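PDB 5O63: restriction endonuclease UbaLAI from Unidentified, which cleaves DNA as a Type IIE restriction endonuclease, its N-terminal B3 domain, the part described here, binding the cognate DNA. Local coordinates for residues I5-E10 and L108-F113; V12-K17 and P67-L72; M53-P58 and P88-T93. All blocks are in the same frame, centred on the assembly; numbering follows the deposited sequence. Where two conformers were deposited one is given.

In the fold
Three contacts are built on one mixed sheet of the B3 domain. Interactions 1 and 2 both use helix 3-14 and lie on the same side of the chain's centre, their centres about 10 Å apart; they touch where Leu-112 packs against Val-12. Interaction 3 lies on the opposite side of the chain's centre from interaction 1, its own centre about 25 Å from either, and reaches interaction 1 through Phe-111 against Ile-92. Along the chain, interactions 2 and 3 are both nested inside the loop closed by interaction 1, and their segments alternate. Thus the N-terminal helix is fastened to one part of the sheet, while strand 89-93 meets DNA at another.

Interaction 1 (I5-E10 and L108-F113); sequences IKYAKE and LTIFLF
Tyr-7 and Ala-8, neighbours on helix 3-14, meet Ile-110 and Leu-112 on strand 108-116 through van der Waals contacts, with no hydrogen bond passing between the two segments. The phenol end of Tyr-7 and the side chain of Ile-110 approach from opposite directions: Tyr-7 OH lies 3.6 Å from Ile-110 CD1, and Tyr-7 CZ is 4.0 Å from that same methyl, which meets the ring obliquely. The tyrosine reaches so far because CG stands anti to the backbone N (chi1 172°), sending the ring out from the helix to the sheet. Next to it, Ala-8 CB rests 3.9 Å from Leu-112 CD2 in one of the two conformers of that leucine. A small methyl suits this place, where the helix backbone comes close enough for the CA atoms of Ala-8 and Leu-112 to be 7.6 Å apart. Here the N-terminal helix of the B3 domain lies on one side of the open, barrel-like sheet. Ile-110 and Leu-112, two apart on the strand, both point at it, while Phe-111 between them turns to the other side, among Phe-50 and Phe-125. Helix 136-144 joins the same side through Leu-139 on Tyr-7 and Cys-143 on Ile-110. The polar element is the hydroxyl of Tyr-7, which hydrogen-bonds to OD2 of Asp-126 on the adjoining strand 121-128; a tyrosine suits a site with an isoleucine beside its ring and an acid at its hydroxyl. A phenylalanine here would probably leave the Asp-126 carboxylate without this partner and a gap beside Ile-110 CD1, where the hydroxyl makes the nearest approach.

Interaction 2 (V12-K17 and P67-L72); sequences VRSAGK and PAFDSL
Ala-15 lies with its CA 7.0 Å from that of Phe-69, where helix 3-14 closes in a Schellman motif beside the end of strand 62-70. Gly-16 is the C-prime residue of that motif, and its positive phi (78°) is a conformation that glycine adopts easily. Its N bonds to Arg-13 O, while Lys-17 N and Ala-15 N reach Val-12 O from opposite faces of the carbonyl plane. This turn presents Ala-15 to the sheet. Its CB sits almost on the axis of the Phe-69 ring, 3.6 Å from the centroid and 5° off the normal, a CH-pi contact in which the methyl is nearly equidistant from all the ring atoms. Phe-69 offers this face because its CG stands anti to the backbone N (chi1 -176°), carrying the ring out toward the helix end. A small residue suits the spot, since the backbone comes close too: Ala-15 CA is 3.8 Å from Phe-69 CZ, and Ser-14 O is 3.5 Å from the same Phe-69 CZ. Ser-14 adds a second touch, its OG lying obliquely to the ring, 3.4 Å from Phe-69 CE2. That hydroxyl hydrogen-bonds with the carbonyl of Leu-11 in its own helix, and weakly with Lys-74 NZ. His-76 of strand 75-84 meets the Phe-69 ring edge to face, while Tyr-124 of strand 121-128 touches Ala-15, so the helix end also meets a second strand. With no hydrogen bond between the two segments, the join rests mainly on dispersion, with at most a small electrostatic part, so its strength depends on methyl fitting ring.

Interaction 3 (M53-P58 and P88-T93); sequences MPISDP and PERRIT. With nucleotides of chain D; nucleotides of chain C.
Ile-55 lays its CD1 methyl over one face of the Arg-90 guanidinium. This is the tight part, with Ile-55 CD1 3.7 Å from Arg-90 CZ; the 3.1 Å approach of Ile-55 CD1 to Arg-90 NH2 is doubtful. An arginine suits the place because its flat end can accept an apolar group on a face while its N-H bonds point outward in plane. The looser part belongs to Met-53, an engineered residue, whose CE stays 4.3 Å from Arg-90 CD. Here a water in the guanidinium plane links the segments, accepting from Met-53 N and from Arg-90 NH1, each at 3.1 Å.

The alternate residues of the strand face the DNA. Arg-91 NH1 (2.9 Å) and NH2 both donate to O4 of thymine DT5 of chain C, while NE and NH2 grip Glu-89 OE2 side-on, in the guanidinium plane, so the glutamate probably holds that group in place for the base. Glu-89 OE1 in turn accepts from N4 of cytosine DC3 of chain D at 2.9 Å, and Thr-93 OG1 donates to a phosphate oxygen of DC3 of chain C. Both base contacts use major-groove atoms, consistent with sequence reading.

Strand 89-93 runs antiparallel between strands 40-41 and 75-84; Tyr-47 makes a cation-pi contact with Arg-90, and Tyr-81 of strand 75-84 hydrogen-bonds Arg-90 and packs against Met-53 of the loop.

Interaction 1 (I5-E10 and L108-F113)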
loop_
_atom_site.group_PDB
_atom_site.type_symbol
_atom_site.label_atom_id
_atom_site.label_comp_id
_atom_site.label_asym_id
_atom_site.label_seq_id
_atom_site.Cartn_x
_atom_site.Cartn_y
_atom_site.Cartn_z
ATOM N N ILE A 5 15.176 -4.908 -2.340
ATOM C CA ILE A 5 15.423 -5.514 -1.032
ATOM C C ILE A 5 15.986 -4.505 -0.065
ATOM O O ILE A 5 15.618 -4.508 1.131
ATOM C CB ILE A 5 16.428 -6.699 -1.081
ATOM C CG1 ILE A 5 15.879 -7.861 -1.893
ATOM C CG2 ILE A 5 16.725 -7.184 0.346
ATOM C CD1 ILE A 5 16.950 -8.922 -2.203
ATOM N N LYS A 6 16.885 -3.640 -0.547
ATOM C CA LYS A 6 17.438 -2.607 0.336
ATOM C C LYS A 6 16.347 -1.708 0.842
ATOM O O LYS A 6 16.325 -1.371 2.043
ATOM C CB LYS A 6 18.522 -1.755 -0.344
ATOM C CG LYS A 6 19.816 -2.546 -0.583
ATOM C CD LYS A 6 20.572 -2.024 -1.782
ATOM C CE LYS A 6 21.106 -0.637 -1.511
ATOM N NZ LYS A 6 21.941 -0.142 -2.643
ATOM N N TYR A 7 15.481 -1.262 -0.060
ATOM C CA TYR A 7 14.321 -0.499 0.382
ATOM C C TYR A 7 13.455 -1.177 1.441
ATOM O O TYR A 7 13.097 -0.582 2.460
ATOM C CB TYR A 7 13.471 -0.201 -0.891
ATOM C CG TYR A 7 12.138 0.407 -0.542
ATOM C CD1 TYR A 7 12.031 1.751 -0.270
ATOM C CD2 TYR A 7 10.971 -0.382 -0.496
ATOM C CE1 TYR A 7 10.742 2.350 0.028
ATOM C CE2 TYR A 7 9.745 0.172 -0.175
ATOM C CZ TYR A 7 9.646 1.527 0.078
ATOM O OH TYR A 7 8.403 2.029 0.375
ATOM N N ALA A 8 13.057 -2.410 1.178
ATOM C CA ALA A 8 12.230 -3.140 2.143
ATOM C C ALA A 8 12.913 -3.298 3.476
ATOM O O ALA A 8 12.273 -3.111 4.539
ATOM C CB ALA A 8 11.836 -4.539 1.570
ATOM N N LYS A 9 14.215 -3.638 3.470
ATOM C CA LYS A 9 14.920 -3.799 4.717
ATOM C C LYS A 9 14.978 -2.466 5.483
ATOM O O LYS A 9 14.833 -2.429 6.699
ATOM C CB LYS A 9 16.349 -4.385 4.456
ATOM C CG LYS A 9 16.271 -5.844 4.033
ATOM C CD LYS A 9 17.662 -6.520 3.805
ATOM C CE LYS A 9 18.415 -6.664 5.063
ATOM N NZ LYS A 9 19.095 -5.387 5.398
ATOM N N GLU A 10 15.139 -1.373 4.757
ATOM C CA GLU A 10 15.228 -0.057 5.360
ATOM C C GLU A 10 13.872 0.339 6.010
ATOM O O GLU A 10 13.802 0.950 7.107
ATOM C CB GLU A 10 15.631 0.954 4.273
ATOM C CG GLU A 10 16.235 2.268 4.822
ATOM N N LEU A 108 1.833 6.911 -6.242
ATOM C CA LEU A 108 2.123 5.509 -5.980
ATOM C C LEU A 108 1.777 5.208 -4.505
ATOM O O LEU A 108 2.052 6.033 -3.653
ATOM C CB LEU A 108 3.633 5.213 -6.251
ATOM C CG LEU A 108 4.085 3.775 -6.125
ATOM C CD1 LEU A 108 3.538 2.916 -7.294
ATOM C CD2 LEU A 108 5.669 3.671 -6.085
ATOM N N THR A 109 1.214 4.040 -4.248
ATOM C CA THR A 109 1.211 3.493 -2.893
ATOM C C THR A 109 1.977 2.202 -2.855
ATOM O O THR A 109 1.836 1.374 -3.764
ATOM C CB THR A 109 -0.217 3.274 -2.384
ATOM O OG1 THR A 109 -0.946 2.364 -3.246
ATOM C CG2 THR A 109 -0.928 4.588 -2.260
ATOM N N ILE A 110 2.794 2.017 -1.806
ATOM C CA ILE A 110 3.473 0.754 -1.580
ATOM C C ILE A 110 3.017 0.198 -0.238
ATOM O O ILE A 110 3.075 0.890 0.762
ATOM C CB ILE A 110 4.985 0.887 -1.583
ATOM C CG1 ILE A 110 5.482 1.472 -2.907
ATOM C CG2 ILE A 110 5.633 -0.524 -1.207
ATOM C CD1 ILE A 110 6.939 1.753 -2.864
ATOM N N PHE A 111 2.564 -1.056 -0.230
ATOM C CA PHE A 111 2.267 -1.753 1.008
ATOM C C PHE A 111 3.250 -2.912 1.084
ATOM O O PHE A 111 3.479 -3.606 0.110
ATOM C CB PHE A 111 0.848 -2.309 1.038
ATOM C CG PHE A 111 -0.253 -1.273 0.970
ATOM C CD1 PHE A 111 -0.904 -0.922 2.138
ATOM C CD2 PHE A 111 -0.686 -0.751 -0.273
ATOM C CE1 PHE A 111 -1.957 0.022 2.094
ATOM C CE2 PHE A 111 -1.732 0.198 -0.297
ATOM C CZ PHE A 111 -2.331 0.546 0.887
ATOM N N LEU A 112 3.810 -3.140 2.258
ATOM C CA LEU A 112 4.736 -4.251 2.449
ATOM C C LEU A 112 4.214 -5.058 3.625
ATOM O O LEU A 112 3.856 -4.463 4.648
ATOM C CB LEU A 112 6.137 -3.733 2.764
ATOM C CG LEU A 112 7.299 -4.713 2.787
ATOM C CD1 LEU A 112 7.677 -5.023 1.361
ATOM C CD2 LEU A 112 8.507 -4.135 3.625
ATOM N N PHE A 113 4.139 -6.382 3.488
ATOM C CA PHE A 113 3.835 -7.240 4.621
ATOM C C PHE A 113 5.113 -7.954 4.950
ATOM O O PHE A 113 5.638 -8.679 4.111
ATOM C CB PHE A 113 2.699 -8.240 4.348
ATOM C CG PHE A 113 2.439 -9.145 5.535
ATOM C CD1 PHE A 113 1.736 -8.687 6.631
ATOM C CD2 PHE A 113 2.971 -10.425 5.569
ATOM C CE1 PHE A 113 1.516 -9.509 7.743
ATOM C CE2 PHE A 113 2.750 -11.257 6.657
ATOM C CZ PHE A 113 2.017 -10.796 7.747
#

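Interaction 2 (V12-K17 and P67-L72)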
loop_
_atom_site.group_PDB
_atom_site.type_symbol
_atom_site.label_atom_id
_atom_site.label_comp_id
_atom_site.label_asym_id
_atom_site.label_seq_id
_atom_site.Cartn_x
_atom_site.Cartn_y
_atom_site.Cartn_z
ATOM N N VAL A 12 11.605 -1.746 7.179
ATOM C CA VAL A 12 11.382 -2.541 8.401
ATOM C C VAL A 12 12.265 -2.023 9.526
ATOM O O VAL A 12 11.821 -1.834 10.678
ATOM C CB VAL A 12 11.569 -4.034 8.107
ATOM C CG1 VAL A 12 11.638 -4.832 9.343
ATOM C CG2 VAL A 12 10.404 -4.497 7.192
ATOM N N ARG A 13 13.534 -1.772 9.215
ATOM C CA ARG A 13 14.413 -1.248 10.249
ATOM C C ARG A 13 13.892 0.114 10.782
ATOM O O ARG A 13 14.143 0.416 11.954
ATOM C CB ARG A 13 15.850 -1.141 9.719
ATOM C CG ARG A 13 16.111 0.166 9.008
ATOM N N SER A 14 13.105 0.870 9.991
ATOM C CA SER A 14 12.703 2.194 10.449
ATOM C C SER A 14 11.630 2.022 11.516
ATOM O O SER A 14 11.331 2.968 12.256
ATOM C CB SER A 14 12.200 3.095 9.298
ATOM O OG SER A 14 11.027 2.613 8.696
ATOM N N ALA A 15 11.024 0.826 11.577
ATOM C CA ALA A 15 10.032 0.499 12.616
ATOM C C ALA A 15 10.678 -0.252 13.796
ATOM O O ALA A 15 10.004 -0.759 14.685
ATOM C CB ALA A 15 8.899 -0.324 12.017
ATOM N N GLY A 16 11.984 -0.349 13.753
ATOM C CA GLY A 16 12.739 -1.050 14.812
ATOM C C GLY A 16 12.722 -2.572 14.755
ATOM O O GLY A 16 12.968 -3.244 15.760
ATOM N N LYS A 17 12.474 -3.131 13.587
ATOM C CA LYS A 17 12.495 -4.583 13.386
ATOM C C LYS A 17 13.573 -4.911 12.376
ATOM O O LYS A 17 14.180 -4.002 11.834
ATOM C CB LYS A 17 11.119 -5.076 12.872
ATOM C CG LYS A 17 9.918 -4.808 13.800
ATOM C CD LYS A 17 10.039 -5.643 15.092
ATOM C CE LYS A 17 8.722 -5.669 15.870
ATOM N NZ LYS A 17 8.920 -6.332 17.207
ATOM N N PRO A 67 -3.264 -2.762 11.640
ATOM C CA PRO A 67 -2.204 -1.811 11.981
ATOM C C PRO A 67 -1.201 -1.750 10.841
ATOM O O PRO A 67 -0.973 -2.769 10.176
ATOM C CB PRO A 67 -1.590 -2.405 13.271
ATOM C CG PRO A 67 -1.920 -3.809 13.211
ATOM C CD PRO A 67 -3.163 -4.019 12.407
ATOM N N ALA A 68 -0.623 -0.591 10.575
ATOM C CA ALA A 68 0.369 -0.468 9.503
ATOM C C ALA A 68 1.318 0.616 9.902
ATOM O O ALA A 68 0.892 1.647 10.455
ATOM C CB ALA A 68 -0.284 -0.119 8.153
ATOM N N PHE A 69 2.599 0.395 9.669
ATOM C CA PHE A 69 3.602 1.396 9.955
ATOM C C PHE A 69 3.682 2.368 8.797
ATOM O O PHE A 69 3.946 1.990 7.655
ATOM C CB PHE A 69 4.946 0.747 10.212
ATOM C CG PHE A 69 5.993 1.710 10.608
ATOM C CD1 PHE A 69 6.073 2.190 11.943
ATOM C CD2 PHE A 69 6.896 2.163 9.695
ATOM C CE1 PHE A 69 7.087 3.055 12.308
ATOM C CE2 PHE A 69 7.924 3.025 10.072
ATOM C CZ PHE A 69 8.002 3.491 11.391
ATOM N N ASP A 70 3.398 3.640 9.072
ATOM C CA ASP A 70 3.402 4.664 8.046
ATOM C C ASP A 70 4.786 5.213 7.884
ATOM O O ASP A 70 5.348 5.834 8.786
ATOM C CB ASP A 70 2.438 5.799 8.418
ATOM C CG ASP A 70 2.401 6.847 7.374
ATOM O OD1 ASP A 70 3.261 7.722 7.341
ATOM O OD2 ASP A 70 1.476 6.807 6.562
ATOM N N SER A 71 5.420 4.930 6.733
ATOM C CA SER A 71 6.791 5.297 6.545
ATOM C C SER A 71 6.993 6.802 6.511
ATOM O O SER A 71 8.011 7.277 6.941
ATOM C CB SER A 71 7.296 4.661 5.226
ATOM O OG SER A 71 8.658 5.021 4.940
ATOM N N LEU A 72 6.032 7.548 5.982
ATOM C CA LEU A 72 6.269 8.980 5.829
ATOM C C LEU A 72 6.329 9.656 7.226
ATOM O O LEU A 72 7.222 10.475 7.473
ATOM C CB LEU A 72 5.185 9.645 4.980
ATOM C CG LEU A 72 5.296 9.349 3.483
ATOM C CD1 LEU A 72 4.081 10.052 2.818
ATOM C CD2 LEU A 72 6.603 9.949 3.063
#

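Interaction 3 (M53-P58 and P88-T93)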
loop_
_atom_site.group_PDB
_atom_site.type_symbol
_atom_site.label_atom_id
_atom_site.label_comp_id
_atom_site.label_asym_id
_atom_site.label_seq_id
_atom_site.Cartn_x
_atom_site.Cartn_y
_atom_site.Cartn_z
ATOM N N MET A 53 -10.606 -10.718 5.837
ATOM C CA MET A 53 -11.745 -9.979 6.307
ATOM C C MET A 53 -12.932 -10.863 6.034
ATOM O O MET A 53 -13.348 -10.979 4.901
ATOM C CB MET A 53 -11.905 -8.620 5.605
ATOM C CG MET A 53 -13.209 -7.931 5.973
ATOM S SD MET A 53 -13.219 -6.159 5.702
ATOM C CE MET A 53 -12.610 -6.151 4.037
ATOM N N PRO A 54 -13.451 -11.540 7.065
ATOM C CA PRO A 54 -14.628 -12.347 6.763
ATOM C C PRO A 54 -15.775 -11.446 6.309
ATOM O O PRO A 54 -15.974 -10.343 6.831
ATOM C CB PRO A 54 -14.931 -13.031 8.092
ATOM C CG PRO A 54 -14.441 -12.037 9.104
ATOM C CD PRO A 54 -13.208 -11.426 8.513
ATOM N N ILE A 55 -16.461 -11.886 5.264
ATOM C CA ILE A 55 -17.678 -11.227 4.787
ATOM C C ILE A 55 -18.811 -12.212 5.084
ATOM O O ILE A 55 -19.068 -13.142 4.305
ATOM C CB ILE A 55 -17.588 -10.889 3.267
ATOM C CG1 ILE A 55 -16.540 -9.807 3.026
ATOM C CG2 ILE A 55 -18.905 -10.393 2.708
ATOM C CD1 ILE A 55 -15.263 -10.373 2.629
ATOM N N SER A 56 -19.453 -12.032 6.237
ATOM C CA SER A 56 -20.395 -13.009 6.767
ATOM C C SER A 56 -21.675 -12.993 5.967
ATOM O O SER A 56 -22.412 -13.992 5.899
ATOM C CB SER A 56 -20.693 -12.718 8.239
ATOM O OG SER A 56 -21.122 -11.370 8.408
ATOM N N ASP A 57 -21.932 -11.835 5.382
ATOM C CA ASP A 57 -23.079 -11.597 4.528
ATOM C C ASP A 57 -22.659 -10.681 3.384
ATOM O O ASP A 57 -22.437 -9.501 3.581
ATOM C CB ASP A 57 -24.217 -10.959 5.315
ATOM C CG ASP A 57 -25.512 -10.927 4.540
ATOM O OD1 ASP A 57 -25.487 -11.032 3.290
ATOM O OD2 ASP A 57 -26.580 -10.816 5.204
ATOM N N PRO A 58 -22.549 -11.230 2.178
ATOM C CA PRO A 58 -22.076 -10.368 1.095
ATOM C C PRO A 58 -23.067 -9.248 0.756
ATOM O O PRO A 58 -22.669 -8.314 0.071
ATOM C CB PRO A 58 -21.878 -11.353 -0.072
ATOM C CG PRO A 58 -22.814 -12.438 0.218
ATOM C CD PRO A 58 -22.952 -12.567 1.701
ATOM N N PRO A 88 -19.642 -5.059 -6.086
ATOM C CA PRO A 88 -19.010 -5.064 -4.741
ATOM C C PRO A 88 -17.538 -4.749 -4.866
ATOM O O PRO A 88 -16.937 -5.121 -5.883
ATOM C CB PRO A 88 -19.184 -6.496 -4.275
ATOM C CG PRO A 88 -19.144 -7.308 -5.591
ATOM C CD PRO A 88 -19.681 -6.408 -6.689
ATOM N N GLU A 89 -16.922 -4.114 -3.895
ATOM C CA GLU A 89 -15.492 -3.795 -4.054
ATOM C C GLU A 89 -14.899 -3.528 -2.665
ATOM O O GLU A 89 -15.654 -3.456 -1.675
ATOM C CB GLU A 89 -15.278 -2.579 -4.971
ATOM C CG GLU A 89 -15.657 -1.234 -4.273
ATOM C CD GLU A 89 -15.569 -0.057 -5.251
ATOM O OE1 GLU A 89 -15.680 -0.267 -6.512
ATOM O OE2 GLU A 89 -15.378 1.055 -4.728
ATOM N N ARG A 90 -13.582 -3.448 -2.623
ATOM C CA ARG A 90 -12.825 -3.194 -1.396
ATOM C C ARG A 90 -11.867 -2.039 -1.580
ATOM O O ARG A 90 -11.282 -1.803 -2.632
ATOM C CB ARG A 90 -12.045 -4.463 -0.940
ATOM C CG ARG A 90 -12.931 -5.669 -0.782
ATOM C CD ARG A 90 -12.223 -6.798 -0.164
ATOM N NE ARG A 90 -13.065 -7.977 -0.317
ATOM C CZ ARG A 90 -12.776 -9.136 0.237
ATOM N NH1 ARG A 90 -11.687 -9.223 0.978
ATOM N NH2 ARG A 90 -13.585 -10.187 0.054
ATOM N N ARG A 91 -11.714 -1.254 -0.487
ATOM C CA ARG A 91 -10.893 -0.049 -0.487
ATOM C C ARG A 91 -10.046 -0.047 0.757
ATOM O O ARG A 91 -10.506 -0.594 1.790
ATOM C CB ARG A 91 -11.773 1.215 -0.471
ATOM C CG ARG A 91 -12.703 1.340 -1.665
ATOM C CD ARG A 91 -13.610 2.521 -1.384
ATOM N NE ARG A 91 -14.697 2.535 -2.353
ATOM C CZ ARG A 91 -15.755 3.352 -2.315
ATOM N NH1 ARG A 91 -15.850 4.307 -1.358
ATOM N NH2 ARG A 91 -16.722 3.197 -3.232
ATOM N N ILE A 92 -8.869 0.569 0.707
ATOM C CA ILE A 92 -8.136 0.980 1.920
ATOM C C ILE A 92 -8.436 2.456 2.121
ATOM O O ILE A 92 -8.456 3.249 1.168
ATOM C CB ILE A 92 -6.594 0.795 1.784
ATOM C CG1 ILE A 92 -6.308 -0.605 1.217
ATOM C CG2 ILE A 92 -5.944 1.048 3.161
ATOM C CD1 ILE A 92 -6.857 -1.750 2.140
ATOM N N THR A 93 -8.659 2.825 3.391
ATOM C CA THR A 93 -8.835 4.226 3.766
ATOM C C THR A 93 -8.053 4.537 5.073
ATOM O O THR A 93 -7.405 3.641 5.661
ATOM C CB THR A 93 -10.333 4.577 4.016
ATOM O OG1 THR A 93 -10.797 3.842 5.169
ATOM C CG2 THR A 93 -11.231 4.218 2.847
ATOM P P DC D 3 -8.072 0.834 -12.883
ATOM O OP1 DC D 3 -7.222 1.329 -14.042
ATOM O OP2 DC D 3 -7.464 0.523 -11.534
ATOM O "O5'" DC D 3 -9.260 1.861 -12.659
ATOM C "C5'" DC D 3 -9.989 2.283 -13.771
ATOM C "C4'" DC D 3 -11.152 3.113 -13.362
ATOM O "O4'" DC D 3 -12.105 2.313 -12.631
ATOM C "C3'" DC D 3 -10.819 4.276 -12.437
ATOM O "O3'" DC D 3 -10.683 5.432 -13.281
ATOM C "C2'" DC D 3 -12.068 4.345 -11.509
ATOM C "C1'" DC D 3 -13.008 3.314 -12.154
ATOM N N1 DC D 3 -13.960 2.736 -11.257
ATOM C C2 DC D 3 -15.324 3.000 -11.462
ATOM O O2 DC D 3 -15.663 3.670 -12.470
ATOM N N3 DC D 3 -16.243 2.534 -10.558
ATOM C C4 DC D 3 -15.842 1.849 -9.476
ATOM N N4 DC D 3 -16.783 1.381 -8.662
ATOM C C5 DC D 3 -14.426 1.580 -9.218
ATOM C C6 DC D 3 -13.533 2.034 -10.140
ATOM P P DT C 5 -24.743 2.744 2.145
ATOM O OP1 DT C 5 -26.122 2.620 2.687
ATOM O OP2 DT C 5 -23.839 1.623 1.891
ATOM O "O5'" DT C 5 -24.837 3.556 0.746
ATOM C "C5'" DT C 5 -25.749 4.644 0.688
ATOM C "C4'" DT C 5 -25.713 5.338 -0.671
ATOM O "O4'" DT C 5 -24.378 5.932 -0.842
ATOM C "C3'" DT C 5 -25.971 4.467 -1.888
ATOM O "O3'" DT C 5 -26.681 5.226 -2.835
ATOM C "C2'" DT C 5 -24.545 4.220 -2.425
ATOM C "C1'" DT C 5 -23.916 5.583 -2.107
ATOM N N1 DT C 5 -22.481 5.550 -2.064
ATOM C C2 DT C 5 -21.767 6.501 -2.779
ATOM O O2 DT C 5 -22.312 7.385 -3.381
ATOM N N3 DT C 5 -20.409 6.366 -2.763
ATOM C C4 DT C 5 -19.687 5.393 -2.108
ATOM O O4 DT C 5 -18.484 5.349 -2.164
ATOM C C5 DT C 5 -20.487 4.428 -1.331
ATOM C C7 DT C 5 -19.792 3.321 -0.563
ATOM C C6 DT C 5 -21.826 4.554 -1.349
ATOM P P DC C 3 -13.900 4.846 6.905
ATOM O OP1 DC C 3 -14.038 3.645 7.797
ATOM O OP2 DC C 3 -13.376 4.607 5.552
ATOM O "O5'" DC C 3 -15.389 5.394 6.736
ATOM C "C5'" DC C 3 -16.188 5.566 7.962
ATOM C "C4'" DC C 3 -17.503 6.244 7.601
ATOM O "O4'" DC C 3 -17.228 7.517 7.013
ATOM C "C3'" DC C 3 -18.367 5.576 6.581
ATOM O "O3'" DC C 3 -19.105 4.518 7.146
ATOM C "C2'" DC C 3 -19.314 6.712 6.174
ATOM C "C1'" DC C 3 -18.369 7.878 6.199
ATOM N N1 DC C 3 -17.856 8.301 4.866
ATOM C C2 DC C 3 -18.654 9.124 4.104
ATOM O O2 DC C 3 -19.799 9.361 4.500
ATOM N N3 DC C 3 -18.153 9.641 2.978
ATOM C C4 DC C 3 -16.906 9.285 2.533
ATOM N N4 DC C 3 -16.471 9.842 1.403
ATOM C C5 DC C 3 -16.052 8.411 3.291
ATOM C C6 DC C 3 -16.578 7.963 4.479
HETATM O O HOH W 1 -10.637 -11.405 2.854
#